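Local structure of putative O-GlcNAcase nagJ (Clostridium perfringens, 6PV5) at residues 191-196 / 222-227; 198-203 / 436-441; 412-417 / 488-493; 536-541 / 559-564. The protein probably removes N-acetylhexosamine residues from glycans as a family 84 glycoside hydrolase, with the catalytic barrel and the helical post-catalytic region both within this chain. All blocks are in the same frame, centred on the assembly; numbering follows the deposited sequence.

In the fold
Interactions 1 and 2 share the C-terminal mouth of the catalytic (β/α)8 barrel. Their centres are about 8 Å apart, and E193 OE1 of the first probably accepts a hydrogen bond from W200 N of the second at 3.1 Å. The predicted proton donor D305 lies close by, its side chain about 5 Å from that of K225 in interaction 1. Interaction 3, about 16 Å from interaction 2 between centres, joins a barrel loop to the loop after helix 480-487. It touches interaction 2 through the salt bridge from R440 NH1 to E412 OE1 (3.0 Å), with M415 packed on M439 and F441. Interaction 4 lies in the helical post-catalytic region, its centre about 15 Å from that of interaction 3, and meets it where H489 packs on F561.

Interaction 1 of 4, residues 191-196 / 222-227; sequences VVEGFY and YAPKSD
The ring of F195, whose backbone O lies against K225 CD, turns one face to a water that joins the two segments; this water sits 4.1 Å above the plane, toward the rim. W200 meets the same ring with the planes at about 50°. Within 222-227, the Y222 ring carries P224 CG 3.4 Å above one face, again near the rim, and its OH donates to the anti lone pair of D227 OD2. The water is the polar link across the contact: it donates to E193 O at 2.9 Å and to F195 O at 2.6 Å, and accepts from K225 N at 3.2 Å. E193 O also faces A223 O at 3.1 Å, two acceptors with no bond between them; it is the water that supplies E193 O with a proton. E193, the centre of an inverse gamma turn, has CG anti to the backbone N (chi1 -165°) and an extended chain, which crosses P224 at about a right angle. Its carboxylate is held by R205 and by the backbone N of W200. K225 CE lies 3.2 Å from G194 O, and the lysine chain bends at chi4 (-68°); its side chain as a whole lies about 5 Å from that of D305, the predicted proton donor. The two segments leave neighbouring parallel barrel strands, 188-192 and 219-222; helix 202-214 packs R205 against P224, while helix 243-255 brings M246 and L249 to Y222.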
# COMPACT_ATOMS: atom_id res chain seq x y z
N VAL A 191 -3.56 0.47 5.47
CA VAL A 191 -2.40 -0.37 5.71
C VAL A 191 -2.62 -1.00 7.07
O VAL A 191 -3.06 -0.30 7.99
CB VAL A 191 -1.11 0.47 5.65
CG1 VAL A 191 0.14 -0.32 6.01
CG2 VAL A 191 -0.95 1.15 4.30
N VAL A 192 -2.37 -2.31 7.19
CA VAL A 192 -2.40 -2.98 8.49
C VAL A 192 -0.96 -3.30 8.88
O VAL A 192 -0.20 -3.80 8.07
CB VAL A 192 -3.28 -4.25 8.50
CG1 VAL A 192 -2.89 -5.26 7.41
CG2 VAL A 192 -3.32 -4.90 9.90
N GLU A 193 -0.59 -3.00 10.13
CA GLU A 193 0.64 -3.54 10.68
C GLU A 193 0.41 -5.00 11.07
O GLU A 193 0.27 -5.33 12.25
CB GLU A 193 1.14 -2.67 11.84
CG GLU A 193 2.58 -2.99 12.22
CD GLU A 193 3.31 -2.03 13.16
OE1 GLU A 193 4.18 -2.52 13.90
OE2 GLU A 193 3.04 -0.82 13.14
N GLY A 194 0.42 -5.90 10.09
CA GLY A 194 0.06 -7.28 10.37
C GLY A 194 1.17 -8.29 10.08
O GLY A 194 0.89 -9.47 9.99
N PHE A 195 2.44 -7.86 9.99
CA PHE A 195 3.53 -8.82 9.81
C PHE A 195 4.00 -9.35 11.16
O PHE A 195 3.88 -8.65 12.17
CB PHE A 195 4.74 -8.13 9.15
CG PHE A 195 5.01 -6.76 9.71
CD1 PHE A 195 5.73 -6.61 10.89
CD2 PHE A 195 4.50 -5.64 9.08
CE1 PHE A 195 5.96 -5.35 11.41
CE2 PHE A 195 4.72 -4.38 9.63
CZ PHE A 195 5.43 -4.25 10.80
N TYR A 196 4.53 -10.59 11.17
CA TYR A 196 5.39 -11.05 12.25
C TYR A 196 6.81 -10.49 12.08
O TYR A 196 7.20 -10.06 10.99
CB TYR A 196 5.25 -12.55 12.58
CG TYR A 196 5.36 -13.59 11.49
CD1 TYR A 196 6.60 -14.05 11.05
CD2 TYR A 196 4.23 -14.22 10.97
CE1 TYR A 196 6.71 -15.05 10.08
CE2 TYR A 196 4.33 -15.21 10.00
CZ TYR A 196 5.57 -15.63 9.54
OH TYR A 196 5.69 -16.60 8.56
N TYR A 222 -3.93 -0.66 13.49
CA TYR A 222 -2.94 -0.93 14.52
C TYR A 222 -3.13 -2.34 15.06
O TYR A 222 -3.95 -2.59 15.94
CB TYR A 222 -3.00 0.17 15.58
CG TYR A 222 -1.96 0.05 16.66
CD1 TYR A 222 -0.68 0.55 16.48
CD2 TYR A 222 -2.26 -0.56 17.87
CE1 TYR A 222 0.29 0.43 17.47
CE2 TYR A 222 -1.30 -0.68 18.87
CZ TYR A 222 -0.04 -0.16 18.68
OH TYR A 222 0.90 -0.29 19.67
N ALA A 223 -2.34 -3.28 14.53
CA ALA A 223 -2.52 -4.67 14.91
C ALA A 223 -1.19 -5.36 15.22
O ALA A 223 -1.00 -6.52 14.87
CB ALA A 223 -3.31 -5.39 13.84
N PRO A 224 -0.24 -4.72 15.96
CA PRO A 224 1.11 -5.26 16.08
C PRO A 224 1.09 -6.53 16.91
O PRO A 224 0.68 -6.51 18.07
CB PRO A 224 1.91 -4.17 16.81
CG PRO A 224 0.98 -2.96 16.89
CD PRO A 224 -0.43 -3.50 16.77
N LYS A 225 1.60 -7.62 16.30
CA LYS A 225 1.55 -8.95 16.87
C LYS A 225 2.25 -8.99 18.22
O LYS A 225 1.86 -9.78 19.08
CB LYS A 225 2.12 -10.00 15.91
CG LYS A 225 1.09 -10.54 14.93
CD LYS A 225 1.65 -11.14 13.67
CE LYS A 225 0.60 -11.30 12.59
NZ LYS A 225 -0.41 -12.33 12.95
N SER A 226 3.25 -8.13 18.41
CA SER A 226 4.09 -8.20 19.60
C SER A 226 3.57 -7.30 20.72
O SER A 226 4.07 -7.39 21.83
CB SER A 226 5.52 -7.88 19.26
OG SER A 226 5.63 -6.52 18.87
N ASP A 227 2.60 -6.41 20.43
CA ASP A 227 2.03 -5.56 21.47
C ASP A 227 0.99 -6.35 22.28
O ASP A 227 -0.14 -6.55 21.84
CB ASP A 227 1.48 -4.24 20.93
CG ASP A 227 0.85 -3.38 22.03
OD1 ASP A 227 0.73 -3.90 23.17
OD2 ASP A 227 0.53 -2.20 21.76
O HOH W 1 2.50 -6.80 13.36

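Interaction 2 of 4, residues 198-203 / 436-441; sequences TPWSQE and VNPMRF. With EDO (1,2-ethanediol), chain E.
W200 NE1 gives a weak hydrogen bond to M439 O (3.3 Å, N-H...O angle 137°). R440 O lies in the plane of the indole at the same edge, 3.2 Å from W200 CD1, and P438 CG rests 3.5 Å from W200 CZ2, so the tryptophan meets three successive residues of the opposing loop. T198 O approaches R440 CB. A water 2.5 Å from T198 O and 2.9 Å from R440 O bridges the two backbones and also lies near 1,2-ethanediol O2; with three oxygens in reach its two protons cannot serve all, and which are used is not settled. Here the (β/α)8 barrel closes: strand 431-436, the eighth, pairs through V436 with A190 and V192 of the first, and the loops that follow these two strands face each other. On the loop after the eighth strand, the R440 guanidinium has F441 CZ 3.4 Å above its centre on one face, and NE makes a weak bond to the diol, probably a crystallisation additive. NH1 is held by a salt bridge to E412. Beyond W200, S201 takes the N-cap position of helix 202-214, whose R205, Q208 and Y212 pack against the indole.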
# COMPACT_ATOMS: atom_id res chain seq x y z
N THR A 198 9.98 -7.87 14.13
CA THR A 198 10.16 -6.62 14.84
C THR A 198 9.14 -5.58 14.37
O THR A 198 9.03 -5.31 13.16
CB THR A 198 11.58 -6.08 14.65
OG1 THR A 198 12.46 -7.08 15.18
CG2 THR A 198 11.81 -4.75 15.33
N PRO A 199 8.41 -4.94 15.30
CA PRO A 199 7.41 -3.93 14.94
C PRO A 199 8.03 -2.65 14.40
O PRO A 199 9.21 -2.39 14.60
CB PRO A 199 6.75 -3.60 16.29
CG PRO A 199 7.82 -3.92 17.31
CD PRO A 199 8.48 -5.17 16.76
N TRP A 200 7.21 -1.86 13.72
CA TRP A 200 7.61 -0.51 13.40
C TRP A 200 7.78 0.26 14.70
O TRP A 200 7.07 0.01 15.68
CB TRP A 200 6.57 0.16 12.50
CG TRP A 200 6.53 -0.38 11.10
CD1 TRP A 200 7.44 -1.19 10.49
CD2 TRP A 200 5.51 -0.10 10.13
NE1 TRP A 200 7.06 -1.44 9.19
CE2 TRP A 200 5.89 -0.77 8.94
CE3 TRP A 200 4.32 0.64 10.15
CZ2 TRP A 200 5.10 -0.72 7.79
CZ3 TRP A 200 3.55 0.69 9.00
CH2 TRP A 200 3.94 0.02 7.84
N SER A 201 8.77 1.15 14.69
CA SER A 201 9.02 2.08 15.78
C SER A 201 8.01 3.21 15.65
O SER A 201 7.35 3.35 14.62
CB SER A 201 10.43 2.61 15.69
OG SER A 201 10.57 3.38 14.51
N GLN A 202 7.98 4.05 16.70
CA GLN A 202 7.13 5.22 16.77
C GLN A 202 7.41 6.15 15.60
O GLN A 202 6.48 6.64 14.97
CB GLN A 202 7.34 5.92 18.12
CG GLN A 202 6.38 7.08 18.37
CD GLN A 202 4.94 6.68 18.64
OE1 GLN A 202 4.60 5.50 18.74
NE2 GLN A 202 4.07 7.68 18.73
N GLU A 203 8.70 6.41 15.32
CA GLU A 203 9.06 7.29 14.21
C GLU A 203 8.55 6.70 12.89
O GLU A 203 8.03 7.43 12.05
CB GLU A 203 10.57 7.56 14.17
N VAL A 436 -3.47 -3.16 2.73
CA VAL A 436 -2.12 -3.62 2.43
C VAL A 436 -1.43 -4.08 3.71
O VAL A 436 -1.43 -3.36 4.70
CB VAL A 436 -1.29 -2.51 1.77
CG1 VAL A 436 0.16 -2.95 1.58
CG2 VAL A 436 -1.93 -2.08 0.47
N ASN A 437 -0.91 -5.31 3.68
CA ASN A 437 -0.06 -5.82 4.74
C ASN A 437 1.39 -5.66 4.29
O ASN A 437 1.81 -6.27 3.30
CB ASN A 437 -0.39 -7.28 5.06
CG ASN A 437 0.20 -7.75 6.38
OD1 ASN A 437 0.64 -6.94 7.19
ND2 ASN A 437 0.25 -9.06 6.59
N PRO A 438 2.17 -4.76 4.92
CA PRO A 438 3.51 -4.42 4.43
C PRO A 438 4.56 -5.30 5.11
O PRO A 438 4.23 -6.19 5.89
CB PRO A 438 3.61 -2.94 4.86
CG PRO A 438 2.90 -2.93 6.23
CD PRO A 438 1.77 -3.94 6.09
N MET A 439 5.83 -5.04 4.79
CA MET A 439 6.97 -5.71 5.39
C MET A 439 7.29 -5.06 6.73
O MET A 439 7.01 -3.87 6.93
CB MET A 439 8.21 -5.54 4.50
CG MET A 439 8.11 -6.27 3.16
SD MET A 439 9.66 -6.17 2.20
CE MET A 439 9.54 -4.48 1.62
N ARG A 440 8.00 -5.80 7.59
CA ARG A 440 8.48 -5.20 8.83
C ARG A 440 9.44 -4.05 8.52
O ARG A 440 9.69 -3.23 9.40
CB ARG A 440 9.10 -6.26 9.76
CG ARG A 440 10.51 -6.69 9.41
CD ARG A 440 11.05 -7.51 10.57
NE ARG A 440 12.48 -7.80 10.49
CZ ARG A 440 12.99 -8.88 9.90
NH1 ARG A 440 12.20 -9.79 9.35
NH2 ARG A 440 14.31 -9.05 9.85
N PHE A 441 9.95 -4.00 7.28
CA PHE A 441 10.88 -2.97 6.82
C PHE A 441 10.09 -1.80 6.25
O PHE A 441 9.57 -1.88 5.13
CB PHE A 441 11.83 -3.50 5.74
CG PHE A 441 12.57 -4.75 6.17
CD1 PHE A 441 13.59 -4.68 7.11
CD2 PHE A 441 12.20 -5.99 5.67
CE1 PHE A 441 14.23 -5.84 7.53
CE2 PHE A 441 12.85 -7.15 6.06
CZ PHE A 441 13.86 -7.07 7.00
C1 EDO E . 15.04 -5.89 12.88
O1 EDO E . 15.24 -7.30 12.99
C2 EDO E . 14.83 -5.42 11.49
O2 EDO E . 13.59 -4.76 11.25
O HOH W 2 10.76 -3.90 11.97

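Interaction 3 of 4, residues 412-417 / 488-493; sequences EDKMAL and NHSTRL
S490 OG donates to M415 O at 2.7 Å, coming in 16° off the carbonyl plane, and accepts from a water at 2.6 Å. That same water accepts a hydrogen bond from M415 N at 2.8 Å, so both backbone polar groups of M415 are served through one serine hydroxyl, directly and by way of the water. The torsion that sets OG anti to the backbone N of S490 (chi1 -156°) carries the hydroxyl to this position. S490 O is used too: L417 N reaches it at 3.0 Å, nearly along the C=O axis. S490 O and M415 O are both acceptors and stand 3.0 Å apart; each has its own donor, L417 N and S490 OG. K414 forms the other polar link, its extended chain ending with NZ 2.8 Å from R492 O and in the carbonyl plane. A salt bridge to D499 is the stronger partner of NZ, and the other oxygen of that carboxylate receives T491 N. Apolar contacts of L493 accompany these bonds. L493 and the aliphatic chain of K414 lie alongside one another, pointing opposite ways, with L493 CD1 3.6 Å from K414 CG, while L493 CD2 lies 3.6 Å from A416 CB. The contact thus ties the loop between barrel strands 399-403 and 431-436 to the loop that joins helix 480-487 to helix 501-515. With a carboxylate and a carbonyl oxygen at its amine, the buried K414 is likely to stay protonated, and the chemistry implies a join made by two side chains, S490 and K414, binding backbone carbonyls, plus one backbone-backbone bond.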
# COMPACT_ATOMS: atom_id res chain seq x y z
N GLU A 412 11.82 -13.70 4.52
CA GLU A 412 12.20 -12.39 5.00
C GLU A 412 13.49 -11.89 4.35
O GLU A 412 13.80 -10.73 4.48
CB GLU A 412 12.29 -12.39 6.53
CG GLU A 412 13.00 -13.63 7.05
CD GLU A 412 13.59 -13.55 8.45
OE1 GLU A 412 13.19 -12.64 9.21
OE2 GLU A 412 14.44 -14.42 8.79
N ASP A 413 14.22 -12.77 3.65
CA ASP A 413 15.49 -12.39 3.02
C ASP A 413 15.26 -11.80 1.64
O ASP A 413 16.20 -11.30 1.03
CB ASP A 413 16.43 -13.59 2.85
CG ASP A 413 16.84 -14.19 4.19
OD1 ASP A 413 17.13 -13.40 5.12
OD2 ASP A 413 16.80 -15.43 4.31
N LYS A 414 14.02 -11.87 1.14
CA LYS A 414 13.72 -11.20 -0.12
C LYS A 414 12.81 -10.00 0.12
O LYS A 414 11.76 -10.15 0.74
CB LYS A 414 13.03 -12.18 -1.09
CG LYS A 414 12.82 -11.58 -2.47
CD LYS A 414 12.53 -12.57 -3.58
CE LYS A 414 12.58 -11.86 -4.93
NZ LYS A 414 12.23 -12.78 -6.04
N MET A 415 13.19 -8.81 -0.40
CA MET A 415 12.35 -7.63 -0.33
C MET A 415 11.33 -7.65 -1.47
O MET A 415 11.68 -7.91 -2.62
CB MET A 415 13.16 -6.33 -0.45
CG MET A 415 14.24 -6.13 0.61
SD MET A 415 13.54 -6.08 2.29
CE MET A 415 14.75 -5.09 3.17
N ALA A 416 10.07 -7.30 -1.16
CA ALA A 416 9.05 -7.11 -2.19
C ALA A 416 9.02 -5.63 -2.54
O ALA A 416 8.65 -4.81 -1.70
CB ALA A 416 7.71 -7.60 -1.69
N LEU A 417 9.44 -5.30 -3.77
CA LEU A 417 9.57 -3.92 -4.19
C LEU A 417 8.72 -3.67 -5.43
O LEU A 417 8.95 -2.69 -6.13
CB LEU A 417 11.05 -3.61 -4.48
CG LEU A 417 12.01 -3.76 -3.29
CD1 LEU A 417 13.47 -3.56 -3.74
CD2 LEU A 417 11.66 -2.73 -2.21
N ASN A 488 13.39 -4.29 -10.32
CA ASN A 488 12.95 -5.23 -11.35
C ASN A 488 13.27 -6.67 -10.98
O ASN A 488 12.53 -7.59 -11.37
CB ASN A 488 13.47 -4.80 -12.73
CG ASN A 488 13.11 -5.72 -13.88
OD1 ASN A 488 11.97 -6.15 -14.03
ND2 ASN A 488 14.10 -6.02 -14.71
N HIS A 489 14.33 -6.89 -10.19
CA HIS A 489 14.74 -8.25 -9.88
C HIS A 489 14.21 -8.68 -8.51
O HIS A 489 14.66 -9.69 -7.98
CB HIS A 489 16.26 -8.39 -9.92
CG HIS A 489 16.85 -8.22 -11.28
ND1 HIS A 489 17.17 -9.30 -12.06
CD2 HIS A 489 17.15 -7.12 -12.00
CE1 HIS A 489 17.67 -8.88 -13.22
NE2 HIS A 489 17.66 -7.54 -13.21
N SER A 490 13.25 -7.94 -7.95
CA SER A 490 12.85 -8.18 -6.57
C SER A 490 11.35 -7.93 -6.37
O SER A 490 10.97 -7.16 -5.48
CB SER A 490 13.63 -7.25 -5.66
OG SER A 490 13.71 -7.80 -4.35
N THR A 491 10.51 -8.48 -7.25
CA THR A 491 9.09 -8.13 -7.22
C THR A 491 8.28 -9.33 -6.76
O THR A 491 7.28 -9.17 -6.09
CB THR A 491 8.56 -7.52 -8.52
OG1 THR A 491 8.73 -8.45 -9.59
CG2 THR A 491 9.25 -6.22 -8.90
N ARG A 492 8.76 -10.53 -7.07
CA ARG A 492 7.96 -11.73 -6.89
C ARG A 492 8.36 -12.44 -5.60
O ARG A 492 9.51 -12.83 -5.45
CB ARG A 492 8.12 -12.63 -8.12
CG ARG A 492 7.42 -13.97 -8.05
CD ARG A 492 5.90 -13.85 -8.23
NE ARG A 492 5.24 -15.15 -8.15
CZ ARG A 492 3.94 -15.37 -8.30
NH1 ARG A 492 3.10 -14.38 -8.54
NH2 ARG A 492 3.47 -16.60 -8.21
N LEU A 493 7.39 -12.64 -4.70
CA LEU A 493 7.55 -13.50 -3.54
C LEU A 493 6.65 -14.72 -3.73
O LEU A 493 6.82 -15.46 -4.69
CB LEU A 493 7.23 -12.70 -2.27
CG LEU A 493 8.39 -11.99 -1.54
CD1 LEU A 493 9.26 -11.22 -2.49
CD2 LEU A 493 7.82 -11.03 -0.51
O HOH W 3 15.20 -8.58 -2.39

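Interaction 4 of 4, residues 536-541 / 559-564; sequences QVPNKL and SKFEIY
V537 and P538 meet F561 at the edge of its ring, close to the ring plane. V537 CG2 is 3.6 Å from F561 CE2, and P538 CG is 4.0 Å from F561 CD2, so the two aliphatic groups line neighbouring rim atoms. F561 CG is anti to the backbone N (chi1 -167°), which extends the ring toward helix 521-544; F486 and H489 also meet this ring edge-to-face. The proline serves a second partner as well, its CG lying 3.9 Å from E562 CB, where the two side chains cross at a slant. These contacts join two consecutive helices, 521-544 and 548-579, as an antiparallel helical hairpin of the post-catalytic region: the short segments run at 153° with their axes 8.5 Å apart, and P538 and E562 are the nearest pair along the backbones. Helix 480-487 adds a further layer, with E482 and I485 against V537. Between 536-541 and 559-564 the polar link is a water. Helix 521-544 is kinked at P538, where neither the proline nitrogen, which carries no hydrogen, nor the N-H of N539 bonds to the preceding turn. N539 N instead donates to a water at 3.0 Å, which in turn donates to E562 OE1 at 2.7 Å. E562, extended beyond CG, sends its carboxylate across N539 at a slant. E562 OE1 and N539 OD1, both acceptors, are 3.5 Å apart, with the amide and carboxylate planes 82° apart, and N539 OD1 also accepts a weak hydrogen bond from R542.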
# COMPACT_ATOMS: atom_id res chain seq x y z
N GLN A 536 26.64 -1.73 -12.02
CA GLN A 536 26.87 -0.31 -11.77
C GLN A 536 25.89 0.30 -10.77
O GLN A 536 26.22 1.30 -10.13
CB GLN A 536 26.69 0.51 -13.05
CG GLN A 536 27.64 0.17 -14.18
CD GLN A 536 27.17 0.90 -15.42
OE1 GLN A 536 27.19 2.13 -15.47
NE2 GLN A 536 26.73 0.15 -16.42
N VAL A 537 24.65 -0.19 -10.70
CA VAL A 537 23.66 0.60 -9.96
C VAL A 537 23.89 0.59 -8.45
O VAL A 537 23.61 1.59 -7.81
CB VAL A 537 22.19 0.33 -10.37
CG1 VAL A 537 21.95 0.47 -11.87
CG2 VAL A 537 21.66 -0.98 -9.84
N PRO A 538 24.43 -0.48 -7.79
CA PRO A 538 24.62 -0.48 -6.34
C PRO A 538 25.45 0.69 -5.80
O PRO A 538 24.98 1.42 -4.93
CB PRO A 538 25.25 -1.85 -6.06
CG PRO A 538 24.69 -2.69 -7.19
CD PRO A 538 24.84 -1.77 -8.39
N ASN A 539 26.63 0.91 -6.38
CA ASN A 539 27.47 2.03 -5.99
C ASN A 539 26.74 3.35 -6.18
O ASN A 539 26.86 4.25 -5.34
CB ASN A 539 28.80 2.05 -6.77
CG ASN A 539 29.82 1.09 -6.20
OD1 ASN A 539 29.52 0.30 -5.31
ND2 ASN A 539 31.05 1.14 -6.72
N LYS A 540 26.01 3.47 -7.31
CA LYS A 540 25.35 4.75 -7.56
C LYS A 540 24.24 4.97 -6.54
O LYS A 540 24.03 6.10 -6.09
CB LYS A 540 24.70 4.83 -8.95
CG LYS A 540 25.62 4.84 -10.17
CD LYS A 540 24.80 4.42 -11.39
CE LYS A 540 25.60 4.03 -12.61
NZ LYS A 540 26.12 5.22 -13.34
N LEU A 541 23.50 3.90 -6.21
CA LEU A 541 22.47 4.03 -5.19
C LEU A 541 23.09 4.27 -3.81
O LEU A 541 22.57 5.06 -3.03
CB LEU A 541 21.58 2.78 -5.18
CG LEU A 541 20.64 2.68 -6.38
CD1 LEU A 541 20.08 1.28 -6.49
CD2 LEU A 541 19.52 3.72 -6.23
N SER A 559 24.61 -5.29 -2.56
CA SER A 559 25.93 -5.88 -2.67
C SER A 559 25.85 -7.19 -3.43
O SER A 559 26.70 -7.46 -4.27
CB SER A 559 26.56 -6.09 -1.29
OG SER A 559 26.58 -4.85 -0.60
N LYS A 560 24.85 -8.01 -3.08
CA LYS A 560 24.63 -9.28 -3.76
C LYS A 560 24.30 -9.02 -5.23
O LYS A 560 24.76 -9.77 -6.10
CB LYS A 560 23.53 -10.11 -3.08
CG LYS A 560 23.40 -11.51 -3.64
CD LYS A 560 22.82 -12.50 -2.70
CE LYS A 560 22.78 -13.89 -3.28
NZ LYS A 560 22.25 -14.85 -2.26
N PHE A 561 23.57 -7.94 -5.50
CA PHE A 561 23.12 -7.62 -6.85
C PHE A 561 24.32 -7.33 -7.75
O PHE A 561 24.33 -7.73 -8.90
CB PHE A 561 22.24 -6.36 -6.83
CG PHE A 561 21.43 -6.04 -8.06
CD1 PHE A 561 20.36 -6.84 -8.45
CD2 PHE A 561 21.67 -4.87 -8.77
CE1 PHE A 561 19.58 -6.50 -9.55
CE2 PHE A 561 20.89 -4.53 -9.87
CZ PHE A 561 19.83 -5.33 -10.26
N GLU A 562 25.32 -6.63 -7.20
CA GLU A 562 26.54 -6.32 -7.92
C GLU A 562 27.27 -7.60 -8.32
O GLU A 562 27.76 -7.68 -9.44
CB GLU A 562 27.46 -5.44 -7.07
CG GLU A 562 28.63 -4.89 -7.87
CD GLU A 562 29.56 -3.95 -7.13
OE1 GLU A 562 29.07 -3.01 -6.48
OE2 GLU A 562 30.77 -4.15 -7.22
N ILE A 563 27.34 -8.57 -7.41
CA ILE A 563 27.98 -9.86 -7.66
C ILE A 563 27.22 -10.67 -8.72
O ILE A 563 27.86 -11.32 -9.56
CB ILE A 563 28.13 -10.68 -6.35
CG1 ILE A 563 28.90 -9.94 -5.25
CG2 ILE A 563 28.74 -12.06 -6.63
CD1 ILE A 563 29.04 -10.75 -3.98
N TYR A 564 25.87 -10.67 -8.67
CA TYR A 564 25.08 -11.28 -9.73
C TYR A 564 25.46 -10.67 -11.08
O TYR A 564 25.63 -11.39 -12.05
CB TYR A 564 23.57 -11.08 -9.52
CG TYR A 564 22.93 -12.14 -8.67
CD1 TYR A 564 22.91 -13.47 -9.09
CD2 TYR A 564 22.32 -11.82 -7.46
CE1 TYR A 564 22.32 -14.45 -8.32
CE2 TYR A 564 21.75 -12.81 -6.67
CZ TYR A 564 21.74 -14.12 -7.11
OH TYR A 564 21.14 -15.10 -6.38
O HOH W 4 28.25 -0.94 -8.04